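Local coordinates for protein homoserine kinase (Cytophaga hutchinsonii, PDB 4P52) that probably catalyses the ATP-dependent phosphorylation of homoserine to O-phosphohomoserine, a step in threonine biosynthesis, as a member of the GHMP kinase family, at residues 200-205 with 260-265; 286-291 with 303-308. All coordinates share one frame; numbering follows the deposited sequence.

Contact 1 of 2, residues 200-205 with 260-265; sequences PHVEVQ and LIPGFD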
ATOM      1  N   PRO A 200      13.764  25.477   3.528  1.00 24.46           N
ATOM      2  CA  PRO A 200      15.047  26.148   3.728  1.00 25.61           C
ATOM      3  C   PRO A 200      15.427  27.040   2.546  1.00 27.12           C
ATOM      4  O   PRO A 200      15.139  26.715   1.400  1.00 27.88           O
ATOM      5  CB  PRO A 200      16.019  24.979   3.843  1.00 26.18           C
ATOM      6  CG  PRO A 200      15.425  23.913   2.961  1.00 24.53           C
ATOM      7  CD  PRO A 200      13.937  24.072   3.097  1.00 23.85           C
ATOM      8  N   HIS A 201      16.074  28.162   2.816  1.00 29.06           N
ATOM      9  CA  HIS A 201      16.469  29.087   1.738  1.00 30.28           C
ATOM     10  C   HIS A 201      17.775  28.677   1.071  1.00 32.42           C
ATOM     11  O   HIS A 201      18.802  29.331   1.195  1.00 35.25           O
ATOM     12  CB  HIS A 201      16.524  30.515   2.250  1.00 30.10           C
ATOM     13  CG  HIS A 201      15.190  31.043   2.678  1.00 30.78           C
ATOM     14  ND1 HIS A 201      15.049  32.157   3.482  1.00 32.44           N
ATOM     15  CD2 HIS A 201      13.935  30.610   2.410  1.00 29.27           C
ATOM     16  CE1 HIS A 201      13.763  32.391   3.685  1.00 31.65           C
ATOM     17  NE2 HIS A 201      13.068  31.469   3.043  1.00 31.07           N
ATOM     18  N   VAL A 202      17.715  27.571   0.359  1.00 31.85           N
ATOM     19  CA  VAL A 202      18.874  27.011  -0.304  1.00 33.95           C
ATOM     20  C   VAL A 202      18.297  26.207  -1.464  1.00 34.26           C
ATOM     21  O   VAL A 202      17.139  25.797  -1.419  1.00 32.46           O
ATOM     22  CB  VAL A 202      19.708  26.140   0.683  1.00 34.29           C
ATOM     23  CG1 VAL A 202      18.977  24.869   1.100  1.00 31.59           C
ATOM     24  CG2 VAL A 202      21.015  25.765   0.056  1.00 37.02           C
ATOM     25  N   GLU A 203      19.037  26.022  -2.536  1.00 38.29           N
ATOM     26  CA  GLU A 203      18.433  25.250  -3.591  1.00 46.17           C
ATOM     27  C   GLU A 203      19.172  23.998  -3.967  1.00 50.45           C
ATOM     28  O   GLU A 203      20.309  24.016  -4.375  1.00 53.95           O
ATOM     29  CB  GLU A 203      18.009  26.091  -4.794  1.00 56.39           C
ATOM     30  CG  GLU A 203      19.107  26.869  -5.473  1.00 70.50           C
ATOM     31  CD  GLU A 203      18.584  27.667  -6.655  1.00 83.88           C
ATOM     32  OE1 GLU A 203      17.465  28.213  -6.531  1.00 88.31           O
ATOM     33  OE2 GLU A 203      19.286  27.749  -7.697  1.00 84.25           O
ATOM     34  N   VAL A 204      18.479  22.897  -3.764  1.00 57.04           N
ATOM     35  CA  VAL A 204      18.873  21.591  -4.232  1.00 58.42           C
ATOM     36  C   VAL A 204      18.155  21.427  -5.569  1.00 56.07           C
ATOM     37  O   VAL A 204      16.910  21.603  -5.648  1.00 53.11           O
ATOM     38  CB  VAL A 204      18.382  20.522  -3.225  1.00 58.20           C
ATOM     39  CG1 VAL A 204      18.429  19.115  -3.813  1.00 63.06           C
ATOM     40  CG2 VAL A 204      19.155  20.625  -1.918  1.00 53.58           C
ATOM     41  N   GLN A 205      18.932  21.101  -6.607  1.00 52.94           N
ATOM     42  CA  GLN A 205      18.378  20.803  -7.927  1.00 55.20           C
ATOM     43  C   GLN A 205      17.438  19.570  -7.945  1.00 61.32           C
ATOM     44  O   GLN A 205      17.684  18.576  -7.234  1.00 64.88           O
ATOM     45  CB  GLN A 205      19.516  20.634  -8.937  1.00 55.25           C
ATOM     46  CG  GLN A 205      20.349  21.886  -9.151  1.00 57.30           C
ATOM     47  CD  GLN A 205      19.520  23.140  -9.420  1.00 63.15           C
ATOM     48  OE1 GLN A 205      19.537  24.098  -8.638  1.00 62.87           O
ATOM     49  NE2 GLN A 205      18.786  23.137 -10.530  1.00 66.49           N
ATOM     50  N   LEU A 260      21.711  15.395  -0.011  1.00 25.99           N
ATOM     51  CA  LEU A 260      21.584  16.642  -0.740  1.00 24.22           C
ATOM     52  C   LEU A 260      20.993  17.758   0.103  1.00 25.31           C
ATOM     53  O   LEU A 260      21.082  18.923  -0.276  1.00 27.34           O
ATOM     54  CB  LEU A 260      20.701  16.447  -1.964  1.00 22.96           C
ATOM     55  CG  LEU A 260      21.244  15.479  -3.024  1.00 22.63           C
ATOM     56  CD1 LEU A 260      20.222  15.267  -4.136  1.00 21.23           C
ATOM     57  CD2 LEU A 260      22.601  15.914  -3.584  1.00 22.01           C
ATOM     58  N   ILE A 261      20.371  17.438   1.231  1.00 24.07           N
ATOM     59  CA  ILE A 261      19.681  18.478   1.979  1.00 25.28           C
ATOM     60  C   ILE A 261      20.435  18.870   3.234  1.00 27.35           C
ATOM     61  O   ILE A 261      20.572  18.072   4.164  1.00 29.32           O
ATOM     62  CB  ILE A 261      18.243  18.062   2.350  1.00 24.60           C
ATOM     63  CG1 ILE A 261      17.438  17.775   1.080  1.00 24.19           C
ATOM     64  CG2 ILE A 261      17.595  19.111   3.255  1.00 23.20           C
ATOM     65  CD1 ILE A 261      16.131  17.037   1.324  1.00 24.19           C
ATOM     66  N   PRO A 262      20.914  20.110   3.285  1.00 27.25           N
ATOM     67  CA  PRO A 262      21.735  20.493   4.438  1.00 27.64           C
ATOM     68  C   PRO A 262      20.955  20.388   5.738  1.00 28.03           C
ATOM     69  O   PRO A 262      19.835  20.878   5.813  1.00 27.46           O
ATOM     70  CB  PRO A 262      22.078  21.948   4.154  1.00 28.04           C
ATOM     71  CG  PRO A 262      21.888  22.105   2.674  1.00 27.70           C
ATOM     72  CD  PRO A 262      20.756  21.201   2.313  1.00 26.79           C
ATOM     73  N   GLY A 263      21.532  19.721   6.737  1.00 29.07           N
ATOM     74  CA  GLY A 263      20.941  19.637   8.070  1.00 29.07           C
ATOM     75  C   GLY A 263      19.792  18.660   8.201  1.00 29.95           C
ATOM     76  O   GLY A 263      19.127  18.607   9.244  1.00 32.56           O
ATOM     77  N   PHE A 264      19.555  17.866   7.164  1.00 28.45           N
ATOM     78  CA  PHE A 264      18.381  17.038   7.127  1.00 27.47           C
ATOM     79  C   PHE A 264      18.260  16.191   8.387  1.00 29.06           C
ATOM     80  O   PHE A 264      17.194  16.143   9.015  1.00 28.74           O
ATOM     81  CB  PHE A 264      18.381  16.113   5.915  1.00 26.45           C
ATOM     82  CG  PHE A 264      17.212  15.171   5.905  1.00 24.93           C
ATOM     83  CD1 PHE A 264      15.959  15.613   5.523  1.00 24.00           C
ATOM     84  CD2 PHE A 264      17.344  13.871   6.354  1.00 26.10           C
ATOM     85  CE1 PHE A 264      14.858  14.777   5.551  1.00 23.24           C
ATOM     86  CE2 PHE A 264      16.246  13.010   6.375  1.00 25.63           C
ATOM     87  CZ  PHE A 264      15.002  13.476   5.963  1.00 24.49           C
ATOM     88  N   ASP A 265      19.336  15.497   8.737  1.00 29.62           N
ATOM     89  CA  ASP A 265      19.276  14.589   9.862  1.00 32.18           C
ATOM     90  C   ASP A 265      18.918  15.284  11.170  1.00 32.17           C
ATOM     91  O   ASP A 265      18.083  14.775  11.936  1.00 31.95           O
ATOM     92  CB  ASP A 265      20.570  13.811   9.981  1.00 38.05           C
ATOM     93  CG  ASP A 265      20.827  12.930   8.769  1.00 46.98           C
ATOM     94  OD1 ASP A 265      19.849  12.561   8.055  1.00 50.69           O
ATOM     95  OD2 ASP A 265      22.014  12.602   8.525  1.00 50.11           O
TER
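Val204 has the largest share of this contact, laying both of its methyl groups against Leu260, with the two side chains crossing at about a right angle. CG1 of Val204, set anti to its own backbone N (chi1 165°), comes to 4.0 Å from Leu260 CB, with the CD1 branch of Leu260 only a little farther off. The second methyl, CG2 of Val204, faces the backbone carbonyl oxygen of Leu260, and it also reaches CG1 of Ile261, at 4.5 Å. Two residues earlier, CG1 of Val202 meets the ring of Pro262 at CD, 4.3 Å away. Val202 and Val204 are alternate residues of a nearly extended chain, which turns both side chains to the same partner, while the CA atoms separate from 6.6 Å at Val204 and Leu260 to 8.6 Å at Val202 and Pro262. Side chain to side chain the contact is apolar, with one methyl also against a backbone carbonyl, and it lies near the surface of the C-terminal domain of this GHMP kinase, a ferredoxin-like fold. It joins the linker that leaves strand 194-200 for helix 206-211 to the lead-in of helix 264-273. That lead-in is shaped by a type II beta turn from Ile261 to Phe264, closed by the bond from Phe264 N to Ile261 O (3.2 Å). Gly263 takes the positive-phi third position of the turn and is also the N-cap of the helix. Behind the front row, Ile261 packs inward on Ile281 of strand 278-281, and Pro262 also touches Ile314. On the other segment, an inverse gamma turn centred on His201 redirects the chain after the strand, and His201 NE2 is hydrogen-bonded to Asp317 OD2.

Contact 2 of 2, residues 286-291 with 303-308; sequences PSIFAL and QAMKKG
Ile288, the first strand residue of 286-291, meets the side chain of Met305 through its branch methyl: Ile288 CG2 lies 4.4 Å from the selenium, SE, of Met305, which is modelled as selenomethionine. Just before it, Pro286 follows a cis peptide bond, and Ser287 gives its OG to the carbonyl oxygen of Ser116, tying this end of the segment to the glycine-rich loop of the N-terminal part of the kinase. Phe289 points its side chain to the other face of the sheet, as expected in a strand, and rests there on Met248. This is the helix-on-sheet layer of a ferredoxin-like beta-alpha-beta-beta-alpha-beta fold, in which strand 288-292 runs straight into helix 295-310 and that helix folds back over it. Ala290, two residues on from Ile288, returns to the helix-covered face, and its CB is likewise 4.4 Å from SE of Met305. One side chain therefore spans both strand residues. It reaches them because SE is anti to CA about CB-CG (chi2 -172°), bringing the selenium down from the helix to the sheet. Val267 and Ala271 of the neighbouring helix 264-273 also touch Met305, as does Thr196 of strand 194-200.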
ATOM      1  N   PRO A 286      14.337  20.756  -1.393  1.00 23.22           N
ATOM      2  CA  PRO A 286      14.834  20.560  -0.008  1.00 23.06           C
ATOM      3  C   PRO A 286      13.797  20.727   1.125  1.00 24.24           C
ATOM      4  O   PRO A 286      14.155  20.529   2.307  1.00 25.66           O
ATOM      5  CB  PRO A 286      15.897  21.632   0.135  1.00 22.11           C
ATOM      6  CG  PRO A 286      15.426  22.722  -0.770  1.00 23.22           C
ATOM      7  CD  PRO A 286      14.764  22.050  -1.951  1.00 23.24           C
ATOM      8  N   SER A 287      12.544  21.066   0.799  1.00 22.13           N
ATOM      9  CA  SER A 287      11.500  21.137   1.839  1.00 21.14           C
ATOM     10  C   SER A 287      11.247  19.823   2.549  1.00 21.05           C
ATOM     11  O   SER A 287      11.364  18.735   1.957  1.00 21.53           O
ATOM     12  CB  SER A 287      10.188  21.681   1.288  1.00 20.86           C
ATOM     13  OG  SER A 287      10.384  23.036   0.922  1.00 22.50           O
ATOM     14  N   ILE A 288      10.874  19.950   3.817  1.00 20.53           N
ATOM     15  CA  ILE A 288      10.682  18.842   4.720  1.00 21.24           C
ATOM     16  C   ILE A 288       9.322  19.018   5.370  1.00 22.47           C
ATOM     17  O   ILE A 288       8.916  20.140   5.678  1.00 23.18           O
ATOM     18  CB  ILE A 288      11.766  18.863   5.814  1.00 22.26           C
ATOM     19  CG1 ILE A 288      13.149  18.772   5.151  1.00 23.40           C
ATOM     20  CG2 ILE A 288      11.577  17.731   6.821  1.00 21.54           C
ATOM     21  CD1 ILE A 288      14.307  18.868   6.111  1.00 24.14           C
ATOM     22  N   PHE A 289       8.603  17.921   5.579  1.00 22.68           N
ATOM     23  CA  PHE A 289       7.294  18.029   6.221  1.00 23.25           C
ATOM     24  C   PHE A 289       7.234  17.090   7.405  1.00 24.02           C
ATOM     25  O   PHE A 289       7.931  16.051   7.440  1.00 25.28           O
ATOM     26  CB  PHE A 289       6.147  17.716   5.248  1.00 21.33           C
ATOM     27  CG  PHE A 289       6.009  16.258   4.961  1.00 20.00           C
ATOM     28  CD1 PHE A 289       6.893  15.622   4.091  1.00 19.52           C
ATOM     29  CD2 PHE A 289       5.022  15.512   5.587  1.00 19.85           C
ATOM     30  CE1 PHE A 289       6.791  14.250   3.859  1.00 20.18           C
ATOM     31  CE2 PHE A 289       4.914  14.138   5.362  1.00 20.36           C
ATOM     32  CZ  PHE A 289       5.803  13.505   4.506  1.00 20.35           C
ATOM     33  N   ALA A 290       6.379  17.439   8.355  1.00 22.50           N
ATOM     34  CA  ALA A 290       6.134  16.555   9.482  1.00 23.34           C
ATOM     35  C   ALA A 290       4.626  16.449   9.662  1.00 24.60           C
ATOM     36  O   ALA A 290       3.889  17.393   9.310  1.00 24.02           O
ATOM     37  CB  ALA A 290       6.807  17.078  10.748  1.00 22.06           C
ATOM     38  N   LEU A 291       4.162  15.307  10.176  1.00 24.85           N
ATOM     39  CA  LEU A 291       2.757  15.168  10.459  1.00 25.76           C
ATOM     40  C   LEU A 291       2.590  15.125  11.954  1.00 25.63           C
ATOM     41  O   LEU A 291       3.458  14.601  12.663  1.00 26.24           O
ATOM     42  CB  LEU A 291       2.168  13.935   9.759  1.00 29.94           C
ATOM     43  CG  LEU A 291       2.214  13.906   8.208  1.00 30.44           C
ATOM     44  CD1 LEU A 291       1.616  12.612   7.698  1.00 31.33           C
ATOM     45  CD2 LEU A 291       1.467  15.062   7.573  1.00 28.76           C
ATOM     46  N   GLN A 303       8.665  25.165  15.033  1.00 28.12           N
ATOM     47  CA  GLN A 303       9.680  25.877  15.789  1.00 30.52           C
ATOM     48  C   GLN A 303      10.978  25.099  15.975  1.00 30.46           C
ATOM     49  O   GLN A 303      12.067  25.698  15.958  1.00 32.34           O
ATOM     50  CB  GLN A 303       9.142  26.402  17.124  1.00 35.04           C
ATOM     51  CG  GLN A 303       8.314  27.681  16.981  1.00 43.20           C
ATOM     52  CD  GLN A 303       8.875  28.673  15.913  1.00 51.62           C
ATOM     53  OE1 GLN A 303       8.513  28.603  14.699  1.00 52.13           O
ATOM     54  NE2 GLN A 303       9.773  29.589  16.354  1.00 49.47           N
ATOM     55  N   ALA A 304      10.889  23.785  16.149  1.00 28.81           N
ATOM     56  CA  ALA A 304      12.102  22.986  16.345  1.00 29.18           C
ATOM     57  C   ALA A 304      12.869  22.740  15.030  1.00 29.79           C
ATOM     58  O   ALA A 304      14.107  22.701  15.012  1.00 30.55           O
ATOM     59  CB  ALA A 304      11.784  21.681  17.062  1.00 28.06           C
HETATM   60  N   MSE A 305      12.138  22.602  13.930  1.00 29.34           N
HETATM   61  CA  MSE A 305      12.759  22.485  12.617  1.00 30.49           C
HETATM   62  C   MSE A 305      13.430  23.796  12.239  1.00 29.95           C
HETATM   63  O   MSE A 305      14.587  23.790  11.814  1.00 29.24           O
HETATM   64  CB  MSE A 305      11.777  22.001  11.561  1.00 32.39           C
HETATM   65  CG  MSE A 305      11.264  20.592  11.853  1.00 38.32           C
HETATM   66 SE   MSE A 305      10.178  19.921  10.318  1.00 53.54          SE
HETATM   67  CE  MSE A 305       8.617  21.121  10.335  1.00 43.49           C
ATOM     68  N   LYS A 306      12.734  24.923  12.412  1.00 29.68           N
ATOM     69  CA  LYS A 306      13.342  26.248  12.221  1.00 30.62           C
ATOM     70  C   LYS A 306      14.648  26.394  13.006  1.00 32.13           C
ATOM     71  O   LYS A 306      15.643  26.915  12.491  1.00 34.11           O
ATOM     72  CB  LYS A 306      12.373  27.367  12.609  1.00 31.97           C
ATOM     73  CG  LYS A 306      12.997  28.766  12.663  1.00 33.97           C
ATOM     74  CD  LYS A 306      12.013  29.858  13.081  1.00 35.12           C
ATOM     75  CE  LYS A 306      10.864  30.031  12.081  1.00 36.68           C
ATOM     76  NZ  LYS A 306      11.246  30.329  10.656  1.00 37.55           N
ATOM     77  N   LYS A 307      14.653  25.916  14.240  1.00 31.24           N
ATOM     78  CA  LYS A 307      15.821  26.042  15.090  1.00 32.71           C
ATOM     79  C   LYS A 307      16.979  25.176  14.556  1.00 32.92           C
ATOM     80  O   LYS A 307      18.150  25.551  14.680  1.00 33.88           O
ATOM     81  CB  LYS A 307      15.433  25.681  16.524  1.00 35.15           C
ATOM     82  CG  LYS A 307      16.464  25.990  17.575  1.00 39.98           C
ATOM     83  CD  LYS A 307      16.442  24.961  18.699  1.00 45.36           C
ATOM     84  CE  LYS A 307      17.131  25.490  19.962  1.00 51.05           C
ATOM     85  NZ  LYS A 307      17.289  24.451  21.023  1.00 53.33           N
ATOM     86  N   GLY A 308      16.653  24.029  13.944  1.00 31.06           N
ATOM     87  CA  GLY A 308      17.646  23.200  13.243  1.00 29.30           C
ATOM     88  C   GLY A 308      18.324  23.934  12.087  1.00 29.35           C
ATOM     89  O   GLY A 308      19.537  23.927  11.986  1.00 32.63           O
TER

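Overall arrangement
From the N terminus, the chain first builds most of the larger mixed sheet, then enters the C-terminal four-stranded sheet through strand 194-200. Contact 1 closes the long, mostly helical excursion that follows, bringing the exit of that strand beside the start of helix 264-273. Contact 2 comes later and closes a much shorter loop, strand 288-292 with the helix 295-310 next in sequence. The loops follow in series, neither nesting nor crossing, yet their centres are only 11 Å apart. Phe264 CD1 packs 3.7 Å from Ile288 CD1, and Pro286 CG lies 3.6 Å from Val202 O, so the strand 194-200 exit, helix 264-273 and the sheet meet here.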